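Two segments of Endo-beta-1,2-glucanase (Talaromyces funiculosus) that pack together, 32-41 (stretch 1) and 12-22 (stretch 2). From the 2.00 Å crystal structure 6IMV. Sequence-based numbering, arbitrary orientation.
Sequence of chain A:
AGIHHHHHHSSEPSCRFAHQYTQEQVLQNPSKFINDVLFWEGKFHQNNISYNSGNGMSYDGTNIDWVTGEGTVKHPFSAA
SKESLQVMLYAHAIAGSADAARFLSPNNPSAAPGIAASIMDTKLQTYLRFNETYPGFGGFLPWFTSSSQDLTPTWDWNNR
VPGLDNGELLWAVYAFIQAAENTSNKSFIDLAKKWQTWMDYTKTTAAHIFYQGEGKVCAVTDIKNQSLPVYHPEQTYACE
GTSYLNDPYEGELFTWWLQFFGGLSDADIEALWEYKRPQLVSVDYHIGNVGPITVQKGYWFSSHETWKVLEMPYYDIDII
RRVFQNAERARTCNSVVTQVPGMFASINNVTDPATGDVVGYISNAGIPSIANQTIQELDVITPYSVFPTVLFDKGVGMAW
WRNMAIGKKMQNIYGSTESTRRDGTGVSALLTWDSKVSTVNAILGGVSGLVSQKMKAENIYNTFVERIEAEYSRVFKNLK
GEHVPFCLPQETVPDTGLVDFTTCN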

# COMPACT_ATOMS: atom_id res chain seq x y z
N LYS A 32 -18.84 12.44 -6.50
CA LYS A 32 -18.48 13.66 -7.17
C LYS A 32 -17.10 14.12 -6.66
O LYS A 32 -16.24 14.51 -7.45
CB LYS A 32 -19.51 14.77 -6.97
CG LYS A 32 -19.13 16.06 -7.68
CD LYS A 32 -20.13 17.18 -7.60
CE LYS A 32 -19.49 18.47 -8.08
NZ LYS A 32 -20.44 19.60 -7.99
N PHE A 33 -16.93 14.10 -5.34
CA PHE A 33 -15.66 14.50 -4.72
C PHE A 33 -14.54 13.56 -5.19
O PHE A 33 -13.48 14.01 -5.57
CB PHE A 33 -15.79 14.52 -3.20
CG PHE A 33 -14.57 15.06 -2.50
CD1 PHE A 33 -14.35 16.43 -2.40
CD2 PHE A 33 -13.63 14.21 -1.95
CE1 PHE A 33 -13.23 16.93 -1.75
CE2 PHE A 33 -12.50 14.71 -1.31
CZ PHE A 33 -12.30 16.06 -1.22
N ILE A 34 -14.82 12.26 -5.18
CA ILE A 34 -13.81 11.25 -5.54
C ILE A 34 -13.36 11.45 -6.99
O ILE A 34 -12.20 11.23 -7.33
CB ILE A 34 -14.35 9.84 -5.26
CG1 ILE A 34 -14.28 9.53 -3.77
CG2 ILE A 34 -13.63 8.79 -6.10
CD1 ILE A 34 -15.10 8.34 -3.34
N ASN A 35 -14.30 11.87 -7.85
CA ASN A 35 -14.01 12.15 -9.26
C ASN A 35 -12.95 13.25 -9.38
O ASN A 35 -12.08 13.20 -10.26
CB ASN A 35 -15.31 12.51 -9.98
CG ASN A 35 -15.16 12.64 -11.47
OD1 ASN A 35 -14.78 11.69 -12.14
ND2 ASN A 35 -15.49 13.81 -11.99
N ASP A 36 -13.03 14.26 -8.50
CA ASP A 36 -12.05 15.34 -8.48
C ASP A 36 -10.71 14.81 -7.95
O ASP A 36 -9.65 15.13 -8.52
CB ASP A 36 -12.56 16.53 -7.66
CG ASP A 36 -13.64 17.31 -8.40
OD1 ASP A 36 -13.84 17.04 -9.59
OD2 ASP A 36 -14.27 18.17 -7.77
N VAL A 37 -10.77 14.00 -6.89
CA VAL A 37 -9.59 13.41 -6.26
C VAL A 37 -8.77 12.63 -7.30
O VAL A 37 -7.56 12.84 -7.43
CB VAL A 37 -9.97 12.52 -5.07
CG1 VAL A 37 -8.78 11.69 -4.60
CG2 VAL A 37 -10.54 13.34 -3.92
N LEU A 38 -9.44 11.74 -8.04
CA LEU A 38 -8.78 10.85 -8.98
C LEU A 38 -8.07 11.64 -10.08
O LEU A 38 -6.98 11.27 -10.51
CB LEU A 38 -9.81 9.89 -9.58
CG LEU A 38 -10.30 8.79 -8.64
CD1 LEU A 38 -11.54 8.13 -9.21
CD2 LEU A 38 -9.20 7.77 -8.39
N PHE A 39 -8.71 12.72 -10.55
CA PHE A 39 -8.18 13.58 -11.62
C PHE A 39 -6.80 14.11 -11.22
O PHE A 39 -5.83 13.98 -11.96
CB PHE A 39 -9.13 14.73 -11.94
CG PHE A 39 -8.65 15.64 -13.05
CD1 PHE A 39 -8.91 15.32 -14.37
CD2 PHE A 39 -7.92 16.79 -12.78
CE1 PHE A 39 -8.46 16.14 -15.40
CE2 PHE A 39 -7.47 17.61 -13.80
CZ PHE A 39 -7.74 17.28 -15.11
N TRP A 40 -6.72 14.70 -10.02
CA TRP A 40 -5.47 15.32 -9.58
C TRP A 40 -4.45 14.27 -9.12
O TRP A 40 -3.24 14.44 -9.38
CB TRP A 40 -5.74 16.41 -8.55
CG TRP A 40 -6.24 17.64 -9.24
CD1 TRP A 40 -7.54 18.05 -9.33
CD2 TRP A 40 -5.47 18.54 -10.05
NE1 TRP A 40 -7.61 19.18 -10.11
CE2 TRP A 40 -6.36 19.50 -10.57
CE3 TRP A 40 -4.10 18.64 -10.38
CZ2 TRP A 40 -5.94 20.54 -11.39
CZ3 TRP A 40 -3.68 19.68 -11.18
CH2 TRP A 40 -4.59 20.62 -11.68
N GLU A 41 -4.92 13.19 -8.50
CA GLU A 41 -4.03 12.08 -8.14
C GLU A 41 -3.31 11.55 -9.39
O GLU A 41 -2.13 11.22 -9.35
CB GLU A 41 -4.80 10.97 -7.43
CG GLU A 41 -5.12 11.24 -5.96
CD GLU A 41 -4.00 11.90 -5.18
OE1 GLU A 41 -2.90 11.32 -5.09
OE2 GLU A 41 -4.24 13.01 -4.67
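Stretch 2 (12-22) EPSCRFAHQYT

The segment 12-22, which has no regular helix or strand, lies along one side of the helix formed by residues 32-41, and the two bury 681 Å² between them, both sides summed. At the centre of the contact is Phe-17, whose CA-to-CB bond points toward the helix and whose chi1 is near +67° (p). Its ring reaches in among Phe-33, Asp-36, Val-37 and Trp-40; steps of three or four residues lead from Phe-33 to Asp-36 and Val-37 and on to Trp-40, and of these Asp-36 and Trp-40 point their CA-to-CB bonds toward the segment. The CB of Asp-36 lies over one face of the Phe-17 ring, 3.8 Å from its centroid and only 14° off the normal, so that an acidic residue contributes its aliphatic carbon to the apolar centre. Near the tip of the ring, Phe-17 CZ comes within 3.7 Å of Val-37 CG2 and 3.6 Å of Val-37 CA; the CA-to-CB bond of Val-37 points away from the segment, and the ring tip lies close to the helix backbone here.

Two aromatic residues of the helix extend this centre along its axis. Toward the N-terminal end, Phe-33 meets Phe-17 in an offset edge-to-face pair, with Phe-17 CE1 3.8 Å from Phe-33 CE1 and the planes at 66°. The edge of Phe-33 is in turn directed at the face of Tyr-21, almost perpendicular at 88°, and Phe-33 CD1 lies 3.6 Å from Tyr-21 CD1. Toward the C-terminal end, the Trp-40 five-membered ring and the Phe-17 ring are inclined by 22° but slid apart, so they barely overlap; the closest approach is Trp-40 CD1 to Phe-17 CD2, 3.6 Å. The six-membered ring of Trp-40 is covered on one face by Cys-15, with CA 3.9 Å and SG 4.2 Å from the ring centroid.

The segment first runs with the helix, from Pro-13 beside Asp-36 (CA to CA 6.0 Å) to Cys-15 beside Trp-40 (CA to CA 7.0 Å), then turns back against its direction to bring Tyr-21 near Phe-33 (CA to CA 8.0 Å). Pro-13 and Ser-14 are extended, with psi near 152°, and Cys-15 changes to phi/psi of -56/-42. Pro-13 packs against two aromatic side chains: its CD lies over the face of Phe-39, 4.1 Å from the ring centroid, and its CG is 3.9 Å from Trp-40 CD1.

Polar contacts border this packing. Trp-40 NE1 donates a hydrogen bond to Pro-13 O at 3.1 Å, with an N-H...acceptor angle of 144°, which ties the indole edge to the backbone of the segment. At the other end, Tyr-21 OH donates to Asp-36 OD2 across a short 2.5 Å, while Lys-32 CG lies 3.5 Å from Tyr-21 OH. Finally, exposed Glu-12 brings OE2 to 3.4 Å from Phe-39 CZ.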

# COMPACT_ATOMS: atom_id res chain seq x y z
N GLU A 12 -13.03 20.64 -15.90
CA GLU A 12 -12.13 19.82 -15.02
C GLU A 12 -11.84 20.60 -13.74
O GLU A 12 -11.80 21.83 -13.74
CB GLU A 12 -10.86 19.41 -15.77
CG GLU A 12 -10.10 20.54 -16.46
CD GLU A 12 -8.85 20.10 -17.20
OE1 GLU A 12 -7.83 20.83 -17.14
OE2 GLU A 12 -8.88 19.02 -17.83
N PRO A 13 -11.65 19.91 -12.59
CA PRO A 13 -11.64 20.57 -11.29
C PRO A 13 -10.42 21.47 -11.07
O PRO A 13 -9.36 21.22 -11.64
CB PRO A 13 -11.66 19.40 -10.30
CG PRO A 13 -11.04 18.25 -11.05
CD PRO A 13 -11.43 18.46 -12.50
N SER A 14 -10.58 22.51 -10.25
CA SER A 14 -9.45 23.35 -9.80
C SER A 14 -8.49 22.47 -9.00
O SER A 14 -8.89 21.50 -8.36
CB SER A 14 -9.88 24.51 -8.94
OG SER A 14 -10.93 25.25 -9.55
N CYS A 15 -7.21 22.85 -9.03
CA CYS A 15 -6.19 22.17 -8.26
C CYS A 15 -6.56 22.13 -6.78
O CYS A 15 -6.37 21.11 -6.12
CB CYS A 15 -4.84 22.84 -8.43
SG CYS A 15 -3.53 21.84 -7.69
N ARG A 16 -7.09 23.24 -6.26
CA ARG A 16 -7.37 23.41 -4.85
C ARG A 16 -8.86 23.12 -4.58
O ARG A 16 -9.51 23.85 -3.88
CB ARG A 16 -6.95 24.83 -4.42
CG ARG A 16 -6.64 24.97 -2.94
CD ARG A 16 -5.40 24.20 -2.52
NE ARG A 16 -5.01 24.46 -1.13
CZ ARG A 16 -5.16 23.61 -0.12
NH1 ARG A 16 -5.84 22.48 -0.27
NH2 ARG A 16 -4.61 23.90 1.04
N PHE A 17 -9.36 21.99 -5.10
CA PHE A 17 -10.78 21.65 -5.06
C PHE A 17 -11.24 21.27 -3.65
O PHE A 17 -12.43 21.37 -3.35
CB PHE A 17 -11.11 20.52 -6.04
CG PHE A 17 -10.51 19.19 -5.69
CD1 PHE A 17 -11.14 18.34 -4.78
CD2 PHE A 17 -9.31 18.78 -6.24
CE1 PHE A 17 -10.58 17.12 -4.45
CE2 PHE A 17 -8.76 17.55 -5.91
CZ PHE A 17 -9.39 16.73 -5.01
N ALA A 18 -10.32 20.84 -2.78
CA ALA A 18 -10.71 20.30 -1.47
C ALA A 18 -11.54 21.32 -0.69
O ALA A 18 -12.54 20.94 -0.08
CB ALA A 18 -9.51 19.86 -0.68
N HIS A 19 -11.16 22.61 -0.72
CA HIS A 19 -11.90 23.62 0.05
C HIS A 19 -13.02 24.27 -0.77
O HIS A 19 -13.72 25.14 -0.24
CB HIS A 19 -10.96 24.64 0.73
CG HIS A 19 -10.14 25.50 -0.17
ND1 HIS A 19 -8.92 26.01 0.25
CD2 HIS A 19 -10.34 25.97 -1.42
CE1 HIS A 19 -8.41 26.76 -0.70
NE2 HIS A 19 -9.26 26.76 -1.75
N GLN A 20 -13.22 23.83 -2.02
CA GLN A 20 -14.39 24.21 -2.83
C GLN A 20 -15.65 23.45 -2.39
O GLN A 20 -16.76 23.86 -2.74
CB GLN A 20 -14.15 23.96 -4.32
CG GLN A 20 -13.16 24.91 -4.97
CD GLN A 20 -12.97 24.61 -6.44
OE1 GLN A 20 -13.03 23.46 -6.87
NE2 GLN A 20 -12.73 25.64 -7.23
N TYR A 21 -15.47 22.32 -1.67
CA TYR A 21 -16.54 21.53 -1.09
C TYR A 21 -16.61 21.77 0.42
O TYR A 21 -15.58 21.97 1.07
CB TYR A 21 -16.29 20.02 -1.24
CG TYR A 21 -16.33 19.46 -2.64
CD1 TYR A 21 -15.30 19.70 -3.54
CD2 TYR A 21 -17.35 18.62 -3.04
CE1 TYR A 21 -15.32 19.16 -4.82
CE2 TYR A 21 -17.39 18.07 -4.31
CZ TYR A 21 -16.36 18.34 -5.20
OH TYR A 21 -16.38 17.79 -6.44
N THR A 22 -17.82 21.69 0.98
CA THR A 22 -18.02 21.57 2.42
C THR A 22 -17.93 20.09 2.80
O THR A 22 -18.10 19.22 1.95
CB THR A 22 -19.36 22.16 2.88
OG1 THR A 22 -20.40 21.32 2.40
CG2 THR A 22 -19.59 23.58 2.40